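Local coordinates for polyketide synthase associated protein 5 (Mycobacterium tuberculosis, PDB 1Q9J) that probably transfers mycocerosyl groups from their synthase onto phthiocerol-type diols, completing the synthesis of the dimycocerosate ester lipids of the mycobacterium, at residues A[19-24]-A[97-102]; A[55-60]-A[102-107]; A[185-190]-A[337-342]; A[259-264]-A[289-294]. One frame throughout, in Å; residues are numbered along the deposited sequence.

Contact 1 of 4, residues A[19-24]-A[97-102]; sequences QYEVFT and RLDQSV
Phe-23 receives Leu-98 over one face of its ring, the main apolar element here. Leu-98 CB stands 3.9 Å from the centroid of the Phe-23 ring, over its centre, a CH-pi contact. The two side chains run past each other in opposite directions, which brings Leu-98 CD1 to 4.1 Å from Phe-23 CB. Gln-100 N meets the edge of the same ring, 4.0 Å from Phe-23 CZ, and His-123 adds an edge-to-face ring contact.

The polar part centres on Glu-21. A bend at chi2 (-121°) places its CD beside the Gln-100 side chain, Glu-21 CD to Gln-100 CD being 3.6 Å, and the carboxylate and amide planes stack only 6° apart, though the rotation of the amide is doubtful. Gln-100 N gives Glu-21 OE2 a weak hydrogen bond of 3.5 Å, straight at 166°.

In the backbone, Glu-21 has positive phi and is the C-prime residue of a Schellman motif ending helix 12-19 before strand 23-31, through Val-22 N to Phe-17 O and Glu-21 N to Ala-18 O.

Like charges also approach: Glu-21 OE1 is 3.7 Å from Asp-99 OD2, an oxygen that takes a 2.7 Å hydrogen bond from Ser-101 OG. Poorly ordered Arg-97 offsets part of the Asp-99 charge without directing an N-H at it, so the pKa of the buried Glu-21 carboxylate could be somewhat raised.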
# COMPACT_ATOMS: atom_id res chain seq x y z
N GLN A 19 -7.58 -10.85 10.20
CA GLN A 19 -6.96 -12.12 10.52
C GLN A 19 -5.45 -12.01 10.80
O GLN A 19 -4.89 -12.87 11.48
CB GLN A 19 -7.21 -13.14 9.39
CG GLN A 19 -6.60 -14.51 9.68
CD GLN A 19 -7.00 -15.57 8.66
OE1 GLN A 19 -6.90 -15.36 7.44
NE2 GLN A 19 -7.42 -16.74 9.15
N TYR A 20 -4.79 -10.98 10.28
CA TYR A 20 -3.36 -10.78 10.52
C TYR A 20 -3.13 -9.42 11.18
O TYR A 20 -2.05 -8.85 11.05
CB TYR A 20 -2.54 -10.82 9.23
CG TYR A 20 -2.47 -12.19 8.59
CD1 TYR A 20 -3.61 -12.77 8.04
CD2 TYR A 20 -1.29 -12.92 8.58
CE1 TYR A 20 -3.58 -14.05 7.50
CE2 TYR A 20 -1.24 -14.20 8.04
CZ TYR A 20 -2.40 -14.76 7.50
OH TYR A 20 -2.39 -16.03 6.99
N GLU A 21 -4.14 -8.92 11.88
CA GLU A 21 -4.04 -7.62 12.54
C GLU A 21 -3.20 -6.65 11.72
O GLU A 21 -2.28 -6.02 12.25
CB GLU A 21 -3.42 -7.78 13.93
CG GLU A 21 -4.35 -8.35 15.01
CD GLU A 21 -4.51 -7.41 16.22
OE1 GLU A 21 -5.18 -7.81 17.20
OE2 GLU A 21 -3.99 -6.26 16.19
N VAL A 22 -3.51 -6.50 10.43
CA VAL A 22 -2.71 -5.61 9.58
C VAL A 22 -2.98 -4.11 9.77
O VAL A 22 -4.12 -3.66 9.69
CB VAL A 22 -2.88 -5.98 8.06
CG1 VAL A 22 -2.01 -5.07 7.21
CG2 VAL A 22 -2.52 -7.43 7.82
N PHE A 23 -1.92 -3.36 10.04
CA PHE A 23 -1.99 -1.92 10.20
C PHE A 23 -0.95 -1.36 9.22
O PHE A 23 0.10 -1.97 8.98
CB PHE A 23 -1.56 -1.46 11.59
CG PHE A 23 -2.64 -1.53 12.64
CD1 PHE A 23 -3.07 -2.75 13.16
CD2 PHE A 23 -3.17 -0.35 13.17
CE1 PHE A 23 -3.98 -2.80 14.20
CE2 PHE A 23 -4.09 -0.40 14.22
CZ PHE A 23 -4.50 -1.63 14.73
N THR A 24 -1.23 -0.17 8.71
CA THR A 24 -0.33 0.47 7.78
C THR A 24 0.10 1.77 8.42
O THR A 24 -0.71 2.44 9.06
CB THR A 24 -1.05 0.78 6.45
OG1 THR A 24 -1.64 -0.42 5.93
CG2 THR A 24 -0.07 1.37 5.43
N ARG A 97 1.10 0.39 21.41
CA ARG A 97 0.47 -0.90 21.21
C ARG A 97 -0.76 -0.79 20.33
O ARG A 97 -1.81 -0.30 20.76
CB ARG A 97 0.08 -1.48 22.57
CG ARG A 97 -0.74 -2.74 22.51
CD ARG A 97 -1.82 -2.72 23.57
NE ARG A 97 -2.67 -3.90 23.50
CZ ARG A 97 -3.79 -4.07 24.20
NH1 ARG A 97 -4.20 -3.12 25.03
NH2 ARG A 97 -4.50 -5.19 24.07
N LEU A 98 -0.63 -1.25 19.09
CA LEU A 98 -1.73 -1.22 18.13
C LEU A 98 -2.61 -2.42 18.41
O LEU A 98 -2.11 -3.53 18.52
CB LEU A 98 -1.19 -1.32 16.70
CG LEU A 98 -0.15 -0.28 16.32
CD1 LEU A 98 0.51 -0.73 15.06
CD2 LEU A 98 -0.76 1.10 16.19
N ASP A 99 -3.91 -2.19 18.52
CA ASP A 99 -4.82 -3.28 18.80
C ASP A 99 -6.16 -3.11 18.09
O ASP A 99 -6.88 -2.15 18.36
CB ASP A 99 -5.06 -3.37 20.31
CG ASP A 99 -5.93 -4.54 20.69
OD1 ASP A 99 -6.30 -4.66 21.88
OD2 ASP A 99 -6.26 -5.36 19.81
N GLN A 100 -6.49 -4.04 17.20
CA GLN A 100 -7.74 -4.01 16.45
C GLN A 100 -8.96 -3.83 17.33
O GLN A 100 -9.82 -3.00 17.06
CB GLN A 100 -7.96 -5.32 15.70
CG GLN A 100 -6.93 -5.64 14.67
CD GLN A 100 -7.26 -6.95 13.97
OE1 GLN A 100 -6.77 -7.21 12.87
NE2 GLN A 100 -8.10 -7.77 14.60
N SER A 101 -9.05 -4.66 18.37
CA SER A 101 -10.17 -4.66 19.30
C SER A 101 -10.34 -3.32 20.00
O SER A 101 -11.39 -3.05 20.56
CB SER A 101 -9.97 -5.74 20.35
OG SER A 101 -8.70 -5.59 20.95
N VAL A 102 -9.31 -2.48 19.94
CA VAL A 102 -9.37 -1.18 20.58
C VAL A 102 -9.54 0.01 19.63
O VAL A 102 -10.59 0.63 19.62
CB VAL A 102 -8.12 -0.94 21.45
CG1 VAL A 102 -8.21 0.41 22.15
CG2 VAL A 102 -7.97 -2.07 22.46

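Contact 2 of 4, residues A[55-60]-A[102-107]; sequences SHLEQS and VSLLHL
Leu-104, the residue most covered in this contact, turns its side chain onto the backbone of Ser-55 and His-56 where two beta sheets meet. Strand 55-59 is an outer strand of a small antiparallel sheet, and residues 102-104 lead into strand 105-110 of the mixed five-stranded sheet. The touching parts run 108° apart, and no clear hydrogen bond joins these two segments, whose contact is mainly side chain against backbone; the neighbouring Gln-100 pairs with the Leu-57 backbone.

Leu-104 CG, anti to the carbonyl carbon and beside the backbone N (chi1 -59°), approaches Ser-55 O to 3.4 Å and His-56 CA to 3.9 Å. One branch, CD1, reaches Ser-55 OG at 3.6 Å; that hydroxyl is itself hydrogen-bonded to Val-52 O. The other branch, CD2, lies 4.3 Å from Leu-57 CD1. Beyond the two segments Leu-104 also packs on His-123 of the adjacent strand 117-123.

His-56 meets the second segment through the root of its side chain: its CB is beside Val-102 O, while the imidazole leads away. Both ring nitrogens are taken up by acids, ND1 by Asp-70 OD2 and NE2 by Glu-58, a setting that would probably favour the protonated ring. His-56 NE2 lies 2.6 Å from Glu-58 OE2, with the oxygen 4° out of the imidazole plane and using its anti lone pair.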
# COMPACT_ATOMS: atom_id res chain seq x y z
N SER A 55 -13.48 3.47 15.26
CA SER A 55 -14.07 2.22 15.68
C SER A 55 -13.01 1.17 15.95
O SER A 55 -11.83 1.48 16.01
CB SER A 55 -14.99 1.70 14.60
OG SER A 55 -14.22 1.16 13.54
N HIS A 56 -13.46 -0.07 16.10
CA HIS A 56 -12.58 -1.18 16.36
C HIS A 56 -13.26 -2.45 15.88
O HIS A 56 -14.42 -2.42 15.48
CB HIS A 56 -12.29 -1.31 17.85
CG HIS A 56 -13.50 -1.55 18.69
ND1 HIS A 56 -14.26 -0.53 19.23
CD2 HIS A 56 -14.12 -2.70 19.05
CE1 HIS A 56 -15.29 -1.04 19.88
NE2 HIS A 56 -15.23 -2.36 19.78
N LEU A 57 -12.52 -3.56 15.92
CA LEU A 57 -13.04 -4.84 15.46
C LEU A 57 -13.34 -5.80 16.59
O LEU A 57 -12.63 -5.83 17.59
CB LEU A 57 -12.04 -5.50 14.53
CG LEU A 57 -11.74 -4.82 13.21
CD1 LEU A 57 -10.37 -5.24 12.76
CD2 LEU A 57 -12.80 -5.14 12.19
N GLU A 58 -14.39 -6.59 16.41
CA GLU A 58 -14.81 -7.58 17.38
C GLU A 58 -15.19 -8.83 16.61
O GLU A 58 -16.06 -8.77 15.74
CB GLU A 58 -16.01 -7.06 18.17
CG GLU A 58 -15.65 -5.95 19.14
CD GLU A 58 -16.84 -5.50 19.98
OE1 GLU A 58 -17.78 -6.30 20.14
OE2 GLU A 58 -16.81 -4.36 20.49
N GLN A 59 -14.54 -9.95 16.89
CA GLN A 59 -14.86 -11.17 16.18
C GLN A 59 -16.18 -11.74 16.66
O GLN A 59 -16.31 -12.17 17.81
CB GLN A 59 -13.75 -12.19 16.36
CG GLN A 59 -13.26 -12.29 17.79
CD GLN A 59 -12.06 -13.20 17.92
OE1 GLN A 59 -12.11 -14.37 17.52
NE2 GLN A 59 -10.97 -12.67 18.48
N SER A 60 -17.17 -11.74 15.76
CA SER A 60 -18.50 -12.24 16.06
C SER A 60 -18.50 -13.73 16.33
O SER A 60 -17.55 -14.45 15.98
CB SER A 60 -19.44 -11.97 14.89
OG SER A 60 -19.17 -12.86 13.82
N VAL A 102 -9.31 -2.48 19.94
CA VAL A 102 -9.37 -1.18 20.58
C VAL A 102 -9.54 0.01 19.63
O VAL A 102 -10.59 0.63 19.62
CB VAL A 102 -8.12 -0.94 21.45
CG1 VAL A 102 -8.21 0.41 22.15
CG2 VAL A 102 -7.97 -2.07 22.46
N SER A 103 -8.52 0.32 18.85
CA SER A 103 -8.56 1.46 17.93
C SER A 103 -8.05 1.05 16.55
O SER A 103 -7.34 0.05 16.41
CB SER A 103 -7.70 2.58 18.52
OG SER A 103 -7.64 3.73 17.70
N LEU A 104 -8.38 1.81 15.50
CA LEU A 104 -7.89 1.46 14.16
C LEU A 104 -7.13 2.62 13.55
O LEU A 104 -6.68 2.54 12.42
CB LEU A 104 -9.06 1.11 13.25
CG LEU A 104 -9.93 -0.06 13.70
CD1 LEU A 104 -11.04 -0.29 12.69
CD2 LEU A 104 -9.08 -1.31 13.84
N LEU A 105 -6.98 3.68 14.32
CA LEU A 105 -6.29 4.86 13.85
C LEU A 105 -5.50 5.51 15.00
O LEU A 105 -6.01 5.63 16.13
CB LEU A 105 -7.31 5.85 13.27
CG LEU A 105 -6.80 7.17 12.70
CD1 LEU A 105 -5.89 6.92 11.51
CD2 LEU A 105 -7.97 8.03 12.31
N HIS A 106 -4.28 5.93 14.69
CA HIS A 106 -3.38 6.56 15.66
C HIS A 106 -2.51 7.61 14.96
O HIS A 106 -1.86 7.31 13.95
CB HIS A 106 -2.47 5.51 16.31
CG HIS A 106 -3.17 4.63 17.31
ND1 HIS A 106 -3.65 5.10 18.51
CD2 HIS A 106 -3.45 3.30 17.29
CE1 HIS A 106 -4.21 4.11 19.18
NE2 HIS A 106 -4.10 3.01 18.47
N LEU A 107 -2.53 8.84 15.46
CA LEU A 107 -1.70 9.89 14.89
C LEU A 107 -0.59 10.20 15.89
O LEU A 107 -0.83 10.84 16.92
CB LEU A 107 -2.51 11.16 14.60
CG LEU A 107 -1.65 12.28 13.99
CD1 LEU A 107 -0.86 11.73 12.81
CD2 LEU A 107 -2.52 13.45 13.55

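Contact 3 of 4, residues A[185-190]-A[337-342]; sequences MSVMYA and GLPPLV
Val-187 is the first residue of the 185-190 loop to touch the other segment, and it does so through two apolar contacts. Its CG1, anti to the backbone N (chi1 -164°), reaches Pro-339 CD at 3.8 Å, the two side chains crossing at about a right angle. Val-187 CB is 4.0 Å from Leu-338 CD2. Val-187 also packs on Pro-259, just before strand 260-267.

Met-188 follows with a side chain bent at both chi2 and chi3. Its SD comes to 3.9 Å from Leu-338 CD1, the two side chains meeting at a slant. Its backbone also takes part: Met-188 CA lies 3.3 Å from Gly-337 O, a CA-H...O contact.

These residues belong to a type II beta turn from Val-187 to Ala-190, closed by the 3.3 Å hydrogen bond from Ala-190 N to Val-187 O. Its type follows from the central residues, an extended Met-188 and a Tyr-189 at positive phi, and the peptide between them presents its N-H to the second segment. That segment is the loop leading into strand 342-345, so two surface loops meet here, away from the annotated sites. Tyr-189 N donates to Gly-337 O at 2.9 Å with an N-H...O angle of 164°, the donor standing 40° above the carbonyl plane.

Tyr-189 then lays one face of its ring on Gly-337 CA. That carbon is 3.7 Å from the Tyr-189 ring centroid, displaced toward the rim on the CD1 and CE1 side, a CH-pi contact made directly on backbone because glycine has no side chain to intervene. The neighbouring Pro-336 also touches Tyr-189.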
# COMPACT_ATOMS: atom_id res chain seq x y z
N MET A 185 -3.17 -22.04 -11.92
CA MET A 185 -3.72 -23.38 -11.69
C MET A 185 -2.90 -24.48 -12.36
O MET A 185 -2.86 -25.61 -11.88
CB MET A 185 -5.17 -23.45 -12.16
CG MET A 185 -6.20 -22.88 -11.18
SD MET A 185 -6.21 -23.71 -9.57
CE MET A 185 -7.20 -25.18 -9.93
N SER A 186 -2.26 -24.14 -13.48
CA SER A 186 -1.45 -25.10 -14.22
C SER A 186 -0.14 -25.42 -13.50
O SER A 186 0.33 -26.56 -13.54
CB SER A 186 -1.14 -24.56 -15.62
OG SER A 186 -0.27 -23.45 -15.55
N VAL A 187 0.44 -24.43 -12.85
CA VAL A 187 1.70 -24.61 -12.12
C VAL A 187 1.44 -25.23 -10.75
O VAL A 187 2.37 -25.43 -9.96
CB VAL A 187 2.43 -23.26 -11.94
CG1 VAL A 187 3.89 -23.50 -11.55
CG2 VAL A 187 2.35 -22.45 -13.22
N MET A 188 0.17 -25.54 -10.48
CA MET A 188 -0.23 -26.14 -9.21
C MET A 188 0.42 -27.51 -9.00
O MET A 188 0.27 -28.41 -9.83
CB MET A 188 -1.76 -26.27 -9.15
CG MET A 188 -2.51 -24.95 -9.02
SD MET A 188 -2.39 -24.20 -7.37
CE MET A 188 -4.07 -24.49 -6.72
N TYR A 189 1.14 -27.65 -7.89
CA TYR A 189 1.82 -28.90 -7.54
C TYR A 189 2.64 -29.47 -8.70
O TYR A 189 2.83 -30.68 -8.80
CB TYR A 189 0.81 -29.94 -7.05
CG TYR A 189 0.19 -29.62 -5.71
CD1 TYR A 189 -0.66 -28.51 -5.55
CD2 TYR A 189 0.47 -30.39 -4.58
CE1 TYR A 189 -1.20 -28.19 -4.31
CE2 TYR A 189 -0.07 -30.07 -3.34
CZ TYR A 189 -0.90 -28.97 -3.20
OH TYR A 189 -1.41 -28.65 -1.96
N ALA A 190 3.11 -28.58 -9.57
CA ALA A 190 3.93 -28.96 -10.71
C ALA A 190 5.26 -28.22 -10.54
O ALA A 190 5.35 -27.29 -9.73
CB ALA A 190 3.24 -28.53 -12.01
N GLY A 337 1.57 -25.85 -3.16
CA GLY A 337 1.82 -26.30 -4.51
C GLY A 337 2.04 -25.16 -5.48
O GLY A 337 1.38 -25.09 -6.52
N LEU A 338 2.97 -24.27 -5.15
CA LEU A 338 3.26 -23.13 -6.02
C LEU A 338 4.60 -22.50 -5.70
O LEU A 338 4.97 -22.32 -4.54
CB LEU A 338 2.15 -22.08 -5.91
CG LEU A 338 1.06 -22.10 -6.99
CD1 LEU A 338 -0.08 -21.17 -6.60
CD2 LEU A 338 1.67 -21.68 -8.32
N PRO A 339 5.37 -22.15 -6.74
CA PRO A 339 6.67 -21.53 -6.50
C PRO A 339 6.46 -20.20 -5.77
O PRO A 339 5.37 -19.64 -5.79
CB PRO A 339 7.24 -21.35 -7.90
CG PRO A 339 6.01 -21.20 -8.76
CD PRO A 339 5.09 -22.25 -8.19
N PRO A 340 7.51 -19.69 -5.10
CA PRO A 340 7.44 -18.43 -4.36
C PRO A 340 6.89 -17.29 -5.20
O PRO A 340 7.49 -16.89 -6.19
CB PRO A 340 8.89 -18.19 -3.96
CG PRO A 340 9.40 -19.56 -3.76
CD PRO A 340 8.84 -20.30 -4.96
N LEU A 341 5.73 -16.77 -4.79
CA LEU A 341 5.10 -15.66 -5.48
C LEU A 341 5.88 -14.39 -5.22
O LEU A 341 6.43 -14.19 -4.14
CB LEU A 341 3.66 -15.46 -5.01
CG LEU A 341 2.54 -16.18 -5.74
CD1 LEU A 341 2.71 -17.68 -5.57
CD2 LEU A 341 1.20 -15.73 -5.18
N VAL A 342 5.92 -13.52 -6.23
CA VAL A 342 6.60 -12.25 -6.11
C VAL A 342 5.54 -11.16 -6.13
O VAL A 342 4.85 -10.99 -7.14
CB VAL A 342 7.57 -12.03 -7.27
CG1 VAL A 342 8.35 -10.74 -7.08
CG2 VAL A 342 8.51 -13.20 -7.38

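Contact 4 of 4, residues A[259-264]-A[289-294]; sequences PIPYVY and SYLAEI
Pro-259 and Leu-291 lie side by side and point the same way, Pro-259 CB being 3.6 Å from Leu-291 CD1. Leu-291 CG is anti to its backbone N (chi1 -168°), and beyond it the CD1 branch also comes within 4.2 Å of Pro-261 CB. The CD1 methyl thus touches both Pro-259, just before the strand, and Pro-261 on the face that carries Leu-291. Val-187 and Phe-184 cover this face from outside the two strands.

Side chains of the opposite face are Ile-260, Tyr-262, Tyr-290 and Ala-292. The two tyrosines are inclined to each other without stacking: Tyr-290 CD2 sits at the edge of the Tyr-262 ring, 4.2 Å from Tyr-262 CD2. Ile-260 CB and Ala-292 CB face each other at 4.4 Å. Helices 237-253 and 300-317 pack on this side, and Tyr-290 OH is hydrogen-bonded to Asp-306 OD2 of the latter.

Strands 260-264 and 289-292 run antiparallel, with axes 153° apart. Ile-260 N to Ala-292 O, at 2.7 Å and 171°, is the straightest bond; Ala-292 N to Ile-260 O is 3.0 Å. Tyr-262 N to Tyr-290 O follows at 2.8 Å, and the return bond, Tyr-290 N to Tyr-262 O, is weak.

Pro-261 falls in a non-hydrogen-bonded pair with Leu-291, where an N-H directed at strand 285-292 is not required. Pairing with that strand is therefore compatible with the proline, whose O takes the backbone bond with Val-342 of the other neighbour while its ring joins the apolar face.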
# COMPACT_ATOMS: atom_id res chain seq x y z
N PRO A 259 9.16 -21.35 -13.54
CA PRO A 259 8.49 -20.06 -13.68
C PRO A 259 8.43 -19.23 -12.40
O PRO A 259 8.64 -19.75 -11.30
CB PRO A 259 7.10 -20.44 -14.19
CG PRO A 259 6.88 -21.77 -13.55
CD PRO A 259 8.21 -22.46 -13.75
N ILE A 260 8.16 -17.94 -12.55
CA ILE A 260 8.06 -17.05 -11.41
C ILE A 260 6.72 -16.34 -11.41
O ILE A 260 6.51 -15.38 -12.14
CB ILE A 260 9.16 -15.97 -11.42
CG1 ILE A 260 10.52 -16.62 -11.25
CG2 ILE A 260 8.90 -14.95 -10.31
CD1 ILE A 260 11.66 -15.64 -11.40
N PRO A 261 5.78 -16.82 -10.58
CA PRO A 261 4.44 -16.23 -10.48
C PRO A 261 4.52 -14.80 -9.94
O PRO A 261 5.09 -14.56 -8.88
CB PRO A 261 3.71 -17.18 -9.54
CG PRO A 261 4.82 -17.73 -8.69
CD PRO A 261 5.92 -17.97 -9.68
N TYR A 262 3.94 -13.85 -10.67
CA TYR A 262 3.97 -12.46 -10.27
C TYR A 262 2.57 -11.90 -10.02
O TYR A 262 1.60 -12.31 -10.67
CB TYR A 262 4.69 -11.64 -11.35
CG TYR A 262 4.81 -10.16 -11.07
CD1 TYR A 262 5.14 -9.68 -9.81
CD2 TYR A 262 4.66 -9.24 -12.10
CE1 TYR A 262 5.30 -8.31 -9.58
CE2 TYR A 262 4.82 -7.87 -11.88
CZ TYR A 262 5.14 -7.41 -10.63
OH TYR A 262 5.28 -6.05 -10.43
N VAL A 263 2.45 -11.01 -9.05
CA VAL A 263 1.16 -10.41 -8.73
C VAL A 263 1.34 -8.97 -8.27
O VAL A 263 2.23 -8.66 -7.48
CB VAL A 263 0.42 -11.18 -7.61
CG1 VAL A 263 -0.94 -10.55 -7.39
CG2 VAL A 263 0.29 -12.64 -7.96
N TYR A 264 0.50 -8.08 -8.78
CA TYR A 264 0.56 -6.68 -8.38
C TYR A 264 -0.86 -6.12 -8.31
O TYR A 264 -1.81 -6.69 -8.86
CB TYR A 264 1.44 -5.85 -9.33
CG TYR A 264 1.08 -5.95 -10.79
CD1 TYR A 264 0.68 -4.83 -11.51
CD2 TYR A 264 1.13 -7.17 -11.45
CE1 TYR A 264 0.34 -4.92 -12.85
CE2 TYR A 264 0.80 -7.28 -12.80
CZ TYR A 264 0.40 -6.15 -13.49
OH TYR A 264 0.05 -6.26 -14.82
N SER A 289 -2.53 -11.22 -12.10
CA SER A 289 -1.55 -12.31 -12.08
C SER A 289 -0.73 -12.30 -13.37
O SER A 289 -1.13 -11.69 -14.37
CB SER A 289 -2.24 -13.67 -11.93
OG SER A 289 -3.10 -13.96 -13.02
N TYR A 290 0.42 -12.96 -13.33
CA TYR A 290 1.31 -13.03 -14.48
C TYR A 290 2.44 -14.02 -14.23
O TYR A 290 3.32 -13.76 -13.41
CB TYR A 290 1.94 -11.66 -14.73
CG TYR A 290 2.99 -11.71 -15.80
CD1 TYR A 290 2.64 -11.87 -17.14
CD2 TYR A 290 4.34 -11.63 -15.49
CE1 TYR A 290 3.60 -11.94 -18.13
CE2 TYR A 290 5.32 -11.70 -16.47
CZ TYR A 290 4.94 -11.85 -17.79
OH TYR A 290 5.89 -11.90 -18.78
N LEU A 291 2.42 -15.13 -14.96
CA LEU A 291 3.45 -16.16 -14.81
C LEU A 291 4.68 -15.84 -15.65
O LEU A 291 4.71 -16.13 -16.84
CB LEU A 291 2.90 -17.52 -15.23
CG LEU A 291 3.73 -18.75 -14.89
CD1 LEU A 291 3.97 -18.82 -13.38
CD2 LEU A 291 2.98 -19.99 -15.38
N ALA A 292 5.69 -15.24 -15.03
CA ALA A 292 6.91 -14.88 -15.73
C ALA A 292 7.80 -16.10 -15.91
O ALA A 292 8.04 -16.86 -14.97
CB ALA A 292 7.66 -13.80 -14.97
N GLU A 293 8.28 -16.27 -17.14
CA GLU A 293 9.15 -17.39 -17.47
C GLU A 293 10.46 -16.83 -17.99
O GLU A 293 10.65 -16.64 -19.19
CB GLU A 293 8.47 -18.27 -18.52
CG GLU A 293 7.09 -18.73 -18.08
CD GLU A 293 6.41 -19.62 -19.09
OE1 GLU A 293 6.32 -19.22 -20.27
OE2 GLU A 293 5.96 -20.72 -18.70
N ILE A 294 11.38 -16.58 -17.05
CA ILE A 294 12.68 -16.01 -17.36
C ILE A 294 13.77 -17.06 -17.60
O ILE A 294 13.97 -17.98 -16.81
CB ILE A 294 13.14 -15.05 -16.23
CG1 ILE A 294 12.07 -13.98 -15.99
CG2 ILE A 294 14.45 -14.39 -16.60
CD1 ILE A 294 12.40 -13.03 -14.86

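Overall arrangement
The four contacts form two groups. Contacts 1 and 2, with centres 7 Å apart, share Val-102 and interlock along the chain; Gln-100 O lies 3.0 Å from Leu-57 N, a probable hydrogen bond. Contacts 3 and 4, centres 10 Å apart, meet where Val-342 pairs with Pro-261 and Val-263, and contact 4 is nested within the loop closed by contact 3. Contact centres of one group lie about 30 to 36 Å from those of the other. Contact 1 is nearest the probable catalytic base, the Val-22 and His-124 side chains being about 4 Å apart, whereas the Tyr-290 side chain of contact 4 is about 11 Å from that of Arg-312, probably involved in carrier-protein recognition.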